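Local coordinates for protein endoglucanase (PDB 2YIK) that probably hydrolyses internal beta-1,4-glucosidic bonds of cellulose, as a family 9 glycoside hydrolase of Clostridium thermocellum, at residues L335-D339 with S340-E344; F361-P364 with I365-L368. All coordinates share one frame; numbering follows the deposited sequence.

Interaction 1 of 2, residues L335-D339 with S340-E344. With CA (calcium ion), chain B.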
loop_
_atom_site.group_PDB
_atom_site.type_symbol
_atom_site.label_atom_id
_atom_site.label_comp_id
_atom_site.label_asym_id
_atom_site.label_seq_id
_atom_site.Cartn_x
_atom_site.Cartn_y
_atom_site.Cartn_z
ATOM N N LEU A 335 15.740 -14.643 -11.887
ATOM C CA LEU A 335 15.984 -13.908 -13.119
ATOM C C LEU A 335 17.448 -13.820 -13.557
ATOM O O LEU A 335 17.776 -14.033 -14.728
ATOM C CB LEU A 335 15.455 -12.482 -12.941
ATOM C CG LEU A 335 14.392 -11.846 -13.834
ATOM C CD1 LEU A 335 13.405 -12.872 -14.354
ATOM C CD2 LEU A 335 13.693 -10.769 -13.012
ATOM N N TYR A 336 18.316 -13.518 -12.598
ATOM C CA TYR A 336 19.724 -13.297 -12.868
ATOM C C TYR A 336 20.776 -14.228 -12.282
ATOM O O TYR A 336 21.939 -14.134 -12.656
ATOM C CB TYR A 336 20.053 -11.864 -12.448
ATOM C CG TYR A 336 19.158 -10.845 -13.104
ATOM C CD1 TYR A 336 19.247 -10.603 -14.472
ATOM C CD2 TYR A 336 18.200 -10.143 -12.370
ATOM C CE1 TYR A 336 18.408 -9.690 -15.103
ATOM C CE2 TYR A 336 17.350 -9.219 -12.994
ATOM C CZ TYR A 336 17.465 -8.997 -14.364
ATOM O OH TYR A 336 16.656 -8.073 -14.997
ATOM N N ASP A 337 20.399 -15.121 -11.378
ATOM C CA ASP A 337 21.387 -16.001 -10.769
ATOM C C ASP A 337 20.806 -17.386 -10.457
ATOM O O ASP A 337 21.237 -18.057 -9.540
ATOM C CB ASP A 337 21.907 -15.327 -9.495
ATOM C CG ASP A 337 23.180 -15.954 -8.965
ATOM O OD1 ASP A 337 24.134 -16.153 -9.748
ATOM O OD2 ASP A 337 23.234 -16.229 -7.750
ATOM N N LYS A 338 19.842 -17.818 -11.254
ATOM C CA LYS A 338 19.170 -19.105 -11.063
ATOM C C LYS A 338 20.068 -20.333 -10.898
ATOM O O LYS A 338 19.898 -21.110 -9.954
ATOM C CB LYS A 338 18.203 -19.336 -12.234
ATOM C CG LYS A 338 17.446 -20.662 -12.227
ATOM C CD LYS A 338 16.237 -20.624 -11.309
ATOM C CE LYS A 338 15.105 -21.475 -11.896
ATOM N NZ LYS A 338 13.852 -21.388 -11.082
ATOM N N ASP A 339 21.024 -20.508 -11.808
ATOM C CA ASP A 339 21.898 -21.682 -11.774
ATOM C C ASP A 339 23.264 -21.579 -11.086
ATOM O O ASP A 339 24.172 -22.348 -11.402
ATOM C CB ASP A 339 22.099 -22.209 -13.199
ATOM C CG ASP A 339 20.779 -22.457 -13.921
ATOM O OD1 ASP A 339 19.877 -23.097 -13.327
ATOM O OD2 ASP A 339 20.646 -22.018 -15.087
ATOM N N SER A 340 23.429 -20.651 -10.153
ATOM C CA SER A 340 24.708 -20.550 -9.459
ATOM C C SER A 340 24.474 -20.052 -8.034
ATOM O O SER A 340 23.362 -19.704 -7.696
ATOM C CB SER A 340 25.660 -19.617 -10.219
ATOM O OG SER A 340 25.647 -18.303 -9.693
ATOM N N GLN A 341 25.508 -20.038 -7.197
ATOM C CA GLN A 341 25.368 -19.590 -5.808
ATOM C C GLN A 341 25.927 -18.191 -5.535
ATOM O O GLN A 341 26.074 -17.795 -4.376
ATOM C CB GLN A 341 26.052 -20.585 -4.866
ATOM C CG GLN A 341 25.304 -21.889 -4.645
ATOM C CD GLN A 341 23.965 -21.682 -3.955
ATOM O OE1 GLN A 341 22.915 -21.777 -4.579
ATOM N NE2 GLN A 341 24.003 -21.386 -2.663
ATOM N N ASN A 342 26.224 -17.440 -6.593
ATOM C CA ASN A 342 26.781 -16.099 -6.435
ATOM C C ASN A 342 26.003 -15.160 -5.526
ATOM O O ASN A 342 26.578 -14.596 -4.598
ATOM C CB ASN A 342 26.984 -15.433 -7.801
ATOM C CG ASN A 342 28.217 -15.951 -8.513
ATOM O OD1 ASN A 342 28.118 -16.633 -9.535
ATOM N ND2 ASN A 342 29.391 -15.646 -7.962
ATOM N N PHE A 343 24.711 -14.980 -5.789
ATOM C CA PHE A 343 23.896 -14.086 -4.966
ATOM C C PHE A 343 23.802 -14.599 -3.529
ATOM O O PHE A 343 23.900 -13.824 -2.580
ATOM C CB PHE A 343 22.486 -13.936 -5.560
ATOM C CG PHE A 343 22.416 -13.058 -6.795
ATOM C CD1 PHE A 343 23.569 -12.693 -7.492
ATOM C CD2 PHE A 343 21.178 -12.630 -7.280
ATOM C CE1 PHE A 343 23.489 -11.916 -8.659
ATOM C CE2 PHE A 343 21.085 -11.856 -8.443
ATOM C CZ PHE A 343 22.241 -11.498 -9.134
ATOM N N GLU A 344 23.616 -15.905 -3.370
ATOM C CA GLU A 344 23.519 -16.488 -2.037
ATOM C C GLU A 344 24.804 -16.268 -1.241
ATOM O O GLU A 344 24.765 -15.873 -0.073
ATOM C CB GLU A 344 23.228 -17.994 -2.107
ATOM C CG GLU A 344 21.839 -18.355 -2.602
ATOM C CD GLU A 344 21.741 -18.302 -4.102
ATOM O OE1 GLU A 344 22.718 -17.851 -4.745
ATOM O OE2 GLU A 344 20.690 -18.702 -4.637
HETATM CA CA CA B . 21.553 -18.151 -7.118
HETATM O O HOH W 1 19.839 -20.134 -7.377
#
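Asp-337 sets its CB over the centre of one face of the Phe-343 ring. The atom lies 3.4 Å from the ring centroid and 7° off the ring normal, a CH-pi contact. The carboxylate stays near the CG and CD1 side of the ring. With CG anti to the backbone N (chi1 -165°), it stands beside its own carbonyl, and OD2 and O can both reach the calcium. OD2 binds the ion at 2.6 Å. It also accepts a nearly straight hydrogen bond from Phe-343 N, 2.8 Å long, which meets it from above the carboxylate plane. The other oxygen, OD1, lies 2.6 Å from Ser-340 OG. That hydroxyl is also near Asn-342 OD1 and could donate to either oxygen. Between helices 322-336 and 342-350 the chain makes a type I beta turn, Asp-337 to Ser-340, and wraps around the metal. Asp-337 O binds calcium at 2.4 Å and Ser-340 O at 2.5 Å. Glu-344 comes from the following helix with its chain bent at chi2 (81°), and grips the ion with both carboxylate oxygens. A calcium-bound water donates to Lys-338 O. Asn-333 completes the site. On the Phe-343 ring, Tyr-336 CB approaches CZ obliquely at 4.0 Å.

Interaction 2 of 2, residues F361-P364 with I365-L368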
loop_
_atom_site.group_PDB
_atom_site.type_symbol
_atom_site.label_atom_id
_atom_site.label_comp_id
_atom_site.label_asym_id
_atom_site.label_seq_id
_atom_site.Cartn_x
_atom_site.Cartn_y
_atom_site.Cartn_z
ATOM N N PHE A 361 16.659 -18.186 -1.485
ATOM C CA PHE A 361 15.815 -17.004 -1.444
ATOM C C PHE A 361 14.306 -17.228 -1.337
ATOM O O PHE A 361 13.619 -16.418 -0.727
ATOM C CB PHE A 361 16.186 -16.071 -2.608
ATOM C CG PHE A 361 17.526 -15.388 -2.416
ATOM C CD1 PHE A 361 17.701 -14.451 -1.400
ATOM C CD2 PHE A 361 18.626 -15.729 -3.206
ATOM C CE1 PHE A 361 18.950 -13.866 -1.168
ATOM C CE2 PHE A 361 19.883 -15.148 -2.981
ATOM C CZ PHE A 361 20.041 -14.216 -1.959
ATOM N N TRP A 362 13.789 -18.321 -1.891
ATOM C CA TRP A 362 12.353 -18.602 -1.781
ATOM C C TRP A 362 11.977 -19.329 -0.480
ATOM O O TRP A 362 10.808 -19.340 -0.090
ATOM C CB TRP A 362 11.863 -19.454 -2.958
ATOM C CG TRP A 362 11.528 -18.684 -4.199
ATOM C CD1 TRP A 362 12.101 -18.834 -5.430
ATOM C CD2 TRP A 362 10.528 -17.662 -4.346
ATOM N NE1 TRP A 362 11.524 -17.972 -6.330
ATOM C CE2 TRP A 362 10.554 -17.236 -5.692
ATOM C CE3 TRP A 362 9.615 -17.055 -3.467
ATOM C CZ2 TRP A 362 9.705 -16.244 -6.191
ATOM C CZ3 TRP A 362 8.764 -16.061 -3.960
ATOM C CH2 TRP A 362 8.821 -15.667 -5.311
ATOM N N LYS A 363 12.961 -19.930 0.188
ATOM C CA LYS A 363 12.704 -20.689 1.411
ATOM C C LYS A 363 11.993 -19.903 2.514
ATOM O O LYS A 363 11.064 -20.416 3.138
ATOM C CB LYS A 363 14.012 -21.305 1.938
ATOM C CG LYS A 363 13.843 -22.245 3.125
ATOM C CD LYS A 363 12.783 -23.304 2.854
ATOM C CE LYS A 363 12.753 -24.376 3.944
ATOM N NZ LYS A 363 11.759 -25.432 3.596
ATOM N N PRO A 364 12.406 -18.650 2.771
ATOM C CA PRO A 364 11.703 -17.920 3.832
ATOM C C PRO A 364 10.207 -17.753 3.557
ATOM O O PRO A 364 9.394 -17.739 4.484
ATOM C CB PRO A 364 12.437 -16.584 3.871
ATOM C CG PRO A 364 13.833 -16.966 3.479
ATOM C CD PRO A 364 13.585 -17.896 2.311
ATOM N N ILE A 365 9.850 -17.624 2.282
ATOM C CA ILE A 365 8.453 -17.461 1.908
ATOM C C ILE A 365 7.742 -18.812 1.890
ATOM O O ILE A 365 6.540 -18.891 2.137
ATOM C CB ILE A 365 8.335 -16.743 0.534
ATOM C CG1 ILE A 365 8.514 -15.228 0.730
ATOM C CG2 ILE A 365 7.003 -17.071 -0.134
ATOM C CD1 ILE A 365 7.457 -14.594 1.628
ATOM N N GLN A 366 8.483 -19.881 1.613
ATOM C CA GLN A 366 7.876 -21.203 1.618
ATOM C C GLN A 366 7.506 -21.504 3.072
ATOM O O GLN A 366 6.467 -22.108 3.350
ATOM C CB GLN A 366 8.844 -22.264 1.083
ATOM C CG GLN A 366 8.223 -23.654 1.014
ATOM C CD GLN A 366 9.205 -24.738 0.592
ATOM O OE1 GLN A 366 8.900 -25.927 0.669
ATOM N NE2 GLN A 366 10.385 -24.331 0.144
ATOM N N ASP A 367 8.361 -21.071 3.997
ATOM C CA ASP A 367 8.117 -21.265 5.425
ATOM C C ASP A 367 6.919 -20.434 5.881
ATOM O O ASP A 367 6.103 -20.886 6.681
ATOM C CB ASP A 367 9.342 -20.856 6.245
ATOM C CG ASP A 367 10.476 -21.853 6.141
ATOM O OD1 ASP A 367 10.295 -22.897 5.480
ATOM O OD2 ASP A 367 11.548 -21.598 6.725
ATOM N N LEU A 368 6.832 -19.207 5.378
ATOM C CA LEU A 368 5.736 -18.311 5.721
ATOM C C LEU A 368 4.418 -18.919 5.253
ATOM O O LEU A 368 3.434 -18.964 5.993
ATOM C CB LEU A 368 5.932 -16.958 5.042
ATOM C CG LEU A 368 4.775 -15.965 5.134
ATOM C CD1 LEU A 368 4.591 -15.517 6.587
ATOM C CD2 LEU A 368 5.061 -14.774 4.215
HETATM O O HOH W 2 9.039 -24.723 4.222
#
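Ile-365 sets its CB at the edge of the Trp-362 indole, near the ring plane and 4.2 Å from CE3. Its backbone N gives a weak hydrogen bond to Trp-362 O. Gln-366 N makes the stronger bond to that same carbonyl, at 2.9 Å, so one oxygen receives two N-H groups as the chain enters the helix. The Gln-366 side chain runs out extended and passes obliquely by Lys-363, with NE2 3.8 Å from Lys-363 CD. Asp-367 N bonds to Lys-363 O at 2.9 Å, one turn along. Its OD1 also meets the Lys-363 side chain. The lysine bends at chi2 (51°), which turns its far end along the helix and brings CE to 3.3 Å from Asp-367 OD1. Lys-363 NZ and Asp-367 OD1 form a long salt bridge of 3.5 Å. A water spans the pair, taking a hydrogen bond from NZ and giving one to OD1. This is an i to i+4 ion pair on a partly exposed helix surface. Leu-368 N closes the turn on Pro-364 O at 3.1 Å. Pro-364 touches Tyr-308 and Pro-311, in loops. Trp-362 NE1 is hydrogen-bonded to Asp-334 of helix 322-336, and its indole meets Tyr-406 edge-to-face. Ile-365 touches Ser-323 of helix 322-336 and Ile-402 of helix 392-408.

Overall arrangement
The centres of the two contacts are about 16 Å apart, and interaction 1 comes first in the chain. Helices 342-350 and 363-373 follow one another. Phe-361 joins the contacts directly: its CE2 packs 3.8 Å from Glu-344 CG and 3.9 Å from Phe-343 CB. Glu-344 is a calcium ligand, so the lead into helix 363-373 lies against the metal site. The nearest atom of the Trp-362 side chain is about 10 Å from the calcium of interaction 1. Helix 322-336 serves both contacts. Its end runs into the calcium turn, while its side also packs against Trp-362, Ile-365 and Leu-368. Both contacts lie away from the predicted active-site residue His-451.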